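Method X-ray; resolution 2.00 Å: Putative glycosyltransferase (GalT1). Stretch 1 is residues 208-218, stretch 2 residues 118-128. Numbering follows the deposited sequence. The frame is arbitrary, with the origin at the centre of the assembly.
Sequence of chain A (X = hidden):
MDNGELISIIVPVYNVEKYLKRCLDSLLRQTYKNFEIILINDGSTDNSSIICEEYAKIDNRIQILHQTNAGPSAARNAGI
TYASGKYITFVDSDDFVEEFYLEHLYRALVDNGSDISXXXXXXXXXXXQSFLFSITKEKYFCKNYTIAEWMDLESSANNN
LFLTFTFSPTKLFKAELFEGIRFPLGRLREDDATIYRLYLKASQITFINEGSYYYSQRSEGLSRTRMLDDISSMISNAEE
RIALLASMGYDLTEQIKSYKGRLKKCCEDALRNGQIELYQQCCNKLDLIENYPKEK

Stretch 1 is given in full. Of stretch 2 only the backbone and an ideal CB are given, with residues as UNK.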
# COMPACT_ATOMS: atom_id res chain seq x y z
N ILE A 208 -40.46 26.22 8.90
CA ILE A 208 -40.95 27.39 8.16
C ILE A 208 -40.76 27.18 6.66
O ILE A 208 -39.63 26.99 6.19
CB ILE A 208 -40.29 28.73 8.62
CG1 ILE A 208 -38.81 28.55 8.90
CG2 ILE A 208 -40.96 29.26 9.88
CD1 ILE A 208 -38.12 29.82 9.35
N ASN A 209 -41.87 27.20 5.93
CA ASN A 209 -41.83 26.96 4.49
C ASN A 209 -41.46 28.21 3.70
O ASN A 209 -42.27 28.75 2.95
CB ASN A 209 -43.14 26.39 3.96
CG ASN A 209 -42.97 25.70 2.61
OD1 ASN A 209 -41.95 25.05 2.38
ND2 ASN A 209 -43.93 25.87 1.70
N GLU A 210 -40.22 28.66 3.89
CA GLU A 210 -39.68 29.76 3.11
C GLU A 210 -38.34 29.31 2.53
O GLU A 210 -37.55 28.64 3.21
CB GLU A 210 -39.51 31.01 3.98
CG GLU A 210 -38.63 30.80 5.21
CD GLU A 210 -38.48 32.07 6.05
OE1 GLU A 210 -39.52 32.62 6.48
OE2 GLU A 210 -37.33 32.50 6.28
N GLY A 211 -38.08 29.66 1.28
CA GLY A 211 -36.82 29.30 0.64
C GLY A 211 -35.79 30.39 0.86
O GLY A 211 -35.44 31.11 -0.07
N SER A 212 -35.30 30.52 2.09
CA SER A 212 -34.39 31.60 2.45
C SER A 212 -32.93 31.19 2.27
O SER A 212 -32.02 32.02 2.34
CB SER A 212 -34.63 32.02 3.90
OG SER A 212 -35.95 32.53 4.03
N TYR A 213 -32.74 29.89 2.07
CA TYR A 213 -31.42 29.34 1.75
C TYR A 213 -31.41 29.06 0.25
O TYR A 213 -32.39 28.54 -0.29
CB TYR A 213 -31.22 28.05 2.54
CG TYR A 213 -29.84 27.41 2.42
CD1 TYR A 213 -29.51 26.60 1.33
CD2 TYR A 213 -28.88 27.59 3.42
CE1 TYR A 213 -28.25 25.99 1.23
CE2 TYR A 213 -27.61 26.99 3.32
CZ TYR A 213 -27.31 26.20 2.23
OH TYR A 213 -26.07 25.59 2.13
N TYR A 214 -30.30 29.40 -0.42
CA TYR A 214 -30.16 29.15 -1.85
C TYR A 214 -29.12 28.07 -2.16
O TYR A 214 -27.94 28.20 -1.84
CB TYR A 214 -29.87 30.45 -2.61
CG TYR A 214 -31.06 31.39 -2.58
CD1 TYR A 214 -32.16 31.19 -3.42
CD2 TYR A 214 -31.11 32.46 -1.69
CE1 TYR A 214 -33.26 32.04 -3.38
CE2 TYR A 214 -32.20 33.31 -1.64
CZ TYR A 214 -33.27 33.09 -2.49
OH TYR A 214 -34.36 33.92 -2.46
N TYR A 215 -29.60 26.99 -2.77
CA TYR A 215 -28.79 25.83 -3.11
C TYR A 215 -28.24 26.06 -4.52
O TYR A 215 -28.99 26.15 -5.49
CB TYR A 215 -29.67 24.57 -3.08
CG TYR A 215 -28.96 23.28 -3.42
CD1 TYR A 215 -28.90 22.82 -4.73
CD2 TYR A 215 -28.34 22.53 -2.43
CE1 TYR A 215 -28.24 21.64 -5.04
CE2 TYR A 215 -27.67 21.35 -2.74
CZ TYR A 215 -27.63 20.92 -4.04
OH TYR A 215 -26.98 19.75 -4.34
N SER A 216 -26.91 26.16 -4.62
CA SER A 216 -26.25 26.34 -5.90
C SER A 216 -26.26 25.04 -6.69
O SER A 216 -25.75 24.02 -6.23
CB SER A 216 -24.81 26.79 -5.68
OG SER A 216 -24.06 26.65 -6.86
N GLN A 217 -26.83 25.09 -7.89
CA GLN A 217 -26.99 23.90 -8.71
C GLN A 217 -26.20 24.07 -10.01
O GLN A 217 -26.34 25.07 -10.70
CB GLN A 217 -28.48 23.73 -9.01
CG GLN A 217 -28.84 22.55 -9.86
CD GLN A 217 -30.28 22.62 -10.32
OE1 GLN A 217 -30.79 23.71 -10.61
NE2 GLN A 217 -30.94 21.48 -10.39
N ARG A 218 -25.35 23.09 -10.35
CA ARG A 218 -24.58 23.19 -11.60
C ARG A 218 -24.41 21.87 -12.34
O ARG A 218 -24.12 20.84 -11.73
CB ARG A 218 -23.22 23.84 -11.34
CG ARG A 218 -22.64 23.46 -10.00
CD ARG A 218 -21.37 24.23 -9.70
NE ARG A 218 -20.71 23.66 -8.53
CZ ARG A 218 -21.01 23.98 -7.28
NH1 ARG A 218 -21.96 24.87 -7.02
NH2 ARG A 218 -20.35 23.40 -6.28
N UNK A 118 -36.37 24.51 11.14
CA UNK A 118 -35.96 24.08 9.81
C UNK A 118 -36.65 24.99 8.82
O UNK A 118 -37.85 25.27 8.97
CB UNK A 118 -36.30 22.61 9.55
N UNK A 119 -35.92 25.47 7.83
CA UNK A 119 -36.57 26.18 6.73
C UNK A 119 -36.35 25.42 5.44
O UNK A 119 -35.76 24.33 5.43
CB UNK A 119 -36.04 27.61 6.61
N UNK A 120 -36.83 25.97 4.34
CA UNK A 120 -36.73 25.30 3.06
C UNK A 120 -35.64 25.97 2.24
O UNK A 120 -34.91 26.84 2.75
CB UNK A 120 -38.07 25.32 2.32
N UNK A 121 -35.50 25.59 0.98
CA UNK A 121 -34.51 26.24 0.13
C UNK A 121 -35.06 26.47 -1.27
O UNK A 121 -35.93 25.73 -1.74
CB UNK A 121 -33.23 25.40 0.06
N UNK A 122 -34.56 27.50 -1.93
CA UNK A 122 -34.82 27.69 -3.35
C UNK A 122 -33.48 27.40 -4.00
O UNK A 122 -32.49 27.16 -3.31
CB UNK A 122 -35.35 29.09 -3.68
N UNK A 123 -33.43 27.38 -5.32
CA UNK A 123 -32.17 27.05 -5.99
C UNK A 123 -31.67 28.17 -6.89
O UNK A 123 -32.44 29.05 -7.31
CB UNK A 123 -32.34 25.77 -6.81
N UNK A 124 -30.37 28.15 -7.16
CA UNK A 124 -29.74 29.05 -8.11
C UNK A 124 -28.97 28.20 -9.12
O UNK A 124 -28.09 27.43 -8.74
CB UNK A 124 -28.82 30.05 -7.41
N UNK A 125 -29.34 28.34 -10.39
CA UNK A 125 -28.73 27.59 -11.48
C UNK A 125 -27.49 28.35 -11.93
O UNK A 125 -27.63 29.39 -12.55
CB UNK A 125 -29.71 27.39 -12.64
N UNK A 126 -26.30 27.83 -11.62
CA UNK A 126 -25.05 28.52 -11.96
C UNK A 126 -24.80 28.61 -13.46
O UNK A 126 -24.21 29.59 -13.95
CB UNK A 126 -23.87 27.81 -11.30
N UNK A 127 -25.24 27.59 -14.19
CA UNK A 127 -25.04 27.53 -15.64
C UNK A 127 -25.79 28.64 -16.37
O UNK A 127 -25.33 29.14 -17.39
CB UNK A 127 -25.49 26.17 -16.18
N UNK A 128 -26.95 29.02 -15.84
CA UNK A 128 -27.77 30.05 -16.46
C UNK A 128 -27.89 31.32 -15.60
O UNK A 128 -28.58 32.25 -15.99
CB UNK A 128 -29.16 29.49 -16.75

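The strand of stretch 2 runs parallel to two successive strand segments of stretch 1, before and after a corner at 213, and the backbone sets most of the rules before any side chain is chosen. At position 118 the carbonyl O accepts a hydrogen bond from Ile208 N (2.8 Å), while CA-to-CB points sideways and the CB finds nothing of stretch 1 nearby. Many residues would do, beta-branched ones comfortably; it is Val118.

Position 119 points its CB between Ile208 O, 3.7 Å away, and Glu210 O, 3.9 Å away. With two carbonyls so near and the aliphatic part of Ile208 alongside, a small, weakly polar or apolar side chain suits: Ala, Ser, Cys or Val. Cys119 is the deposited residue; its CB lies 3.6 Å from Ile208 CG1.

Position 120 donates its N to Glu210 O (3.0 Å), and its CB lies 3.9 Å from Asn209 OD1. That acceptor asks for a short donor such as Ser, Thr or Asn. Asn120 answers with ND2 to Asn209 OD1 at 2.9 Å, and its own OD1 turns back to accept from the N of position 121 (2.8 Å), so one amide serves both strands.

At position 121 the CB is tight against Tyr213 O, 3.3 Å away, and shares a face with Tyr213 and Tyr215. An apolar chain that leaves CB toward Tyr215 would fit: Leu, Met or an aromatic. Phe121 takes chi1 p; its CD1 rests 3.8 Å from Tyr215 CB, and the two rings meet obliquely, centroids 5.9 Å apart.

Position 122 sits firmly in register: its N donates to Tyr213 O and its O accepts from Tyr215 N, both at 2.9 Å. The CB lies 3.6 Å from Tyr214 CE1 and 4.1 Å from Gly211 O, beside a glycine that leaves room. A compact donor such as Asn, Ser or Thr is attractive. Asn122 uses the space: an ideal CB on Gly211 would come within 2.5 Å of Asn122 ND2, a clash. A water accepts from Asn122 ND2 (2.5 Å) and donates to Gly211 O (2.5 Å) and Tyr214 OH (2.7 Å).

Position 123 places its CB 3.6 Å from Tyr215 O, with Gln217 OE1 at 4.6 Å. Small or polar residues, Ser, Thr or Ala, all suit; Ser123 adds little bulk.

At position 124 the backbone does the work, N to Tyr215 O (2.9 Å) and O from Gln217 N (2.8 Å). The CB of position 124 lies 4.3 Å from Tyr215 O, its nearest neighbour in stretch 1, so large residues are allowed; Phe124 takes chi1 t and its end leads away.

Gln217 OE1 lies 4.3 Å from the CB of position 125, so polar choices are natural. Asn125 OD1 accepts a hydrogen bond from the N of position 128 (3.0 Å).

Position 126 points toward stretch 1, its N bonded to Gln217 O (2.9 Å), with Ser216 OG and Arg218 in reach. An acceptor, Glu, Asp or Gln, fits best; Glu126 OE2 accepts from Ser216 OG at 2.9 Å.

Positions 127 and 128 have free CBs and tolerate polar residues: Asp127 brings OD2 to 3.6 Å from Arg218 C, and Arg128 makes no contact.

Stretch 2, residues 118-128: VCNFNSFNEDR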
# COMPACT_ATOMS: atom_id res chain seq x y z
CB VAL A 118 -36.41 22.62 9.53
CG1 VAL A 118 -35.97 22.16 8.12
CG2 VAL A 118 -35.87 21.66 10.60
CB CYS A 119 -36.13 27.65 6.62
SG CYS A 119 -34.42 27.94 6.04
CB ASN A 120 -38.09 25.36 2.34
CG ASN A 120 -38.35 24.14 1.47
OD1 ASN A 120 -37.43 23.57 0.87
ND2 ASN A 120 -39.61 23.72 1.41
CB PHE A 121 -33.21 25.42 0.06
CG PHE A 121 -33.37 24.07 -0.57
CD1 PHE A 121 -33.22 23.91 -1.94
CD2 PHE A 121 -33.68 22.97 0.20
CE1 PHE A 121 -33.38 22.66 -2.52
CE2 PHE A 121 -33.84 21.72 -0.38
CZ PHE A 121 -33.69 21.57 -1.74
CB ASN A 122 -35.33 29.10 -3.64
CG ASN A 122 -36.83 29.22 -3.47
OD1 ASN A 122 -37.56 28.28 -3.73
ND2 ASN A 122 -37.29 30.38 -3.01
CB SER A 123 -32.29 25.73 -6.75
OG SER A 123 -33.37 25.77 -7.65
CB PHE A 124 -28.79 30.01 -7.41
CG PHE A 124 -28.18 31.04 -8.34
CD1 PHE A 124 -28.95 32.07 -8.85
CD2 PHE A 124 -26.83 30.97 -8.68
CE1 PHE A 124 -28.39 33.02 -9.70
CE2 PHE A 124 -26.27 31.93 -9.53
CZ PHE A 124 -27.04 32.95 -10.03
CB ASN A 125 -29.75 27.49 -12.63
CG ASN A 125 -29.22 26.74 -13.87
OD1 ASN A 125 -28.03 26.75 -14.17
ND2 ASN A 125 -30.13 26.10 -14.59
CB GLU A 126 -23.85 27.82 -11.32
CG GLU A 126 -23.85 27.82 -9.81
CD GLU A 126 -23.52 29.17 -9.20
OE1 GLU A 126 -23.04 30.07 -9.93
OE2 GLU A 126 -23.73 29.32 -7.99
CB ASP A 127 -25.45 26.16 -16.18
CG ASP A 127 -24.72 25.02 -15.49
OD1 ASP A 127 -23.48 25.12 -15.32
OD2 ASP A 127 -25.38 24.02 -15.11
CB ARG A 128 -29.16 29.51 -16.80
CG ARG A 128 -29.15 28.53 -17.98
CD ARG A 128 -30.54 27.98 -18.30
NE ARG A 128 -31.44 28.97 -18.89
CZ ARG A 128 -31.54 29.23 -20.19
NH1 ARG A 128 -30.77 28.58 -21.06
NH2 ARG A 128 -32.40 30.14 -20.62
O HOH W 1 -36.58 32.48 -1.80
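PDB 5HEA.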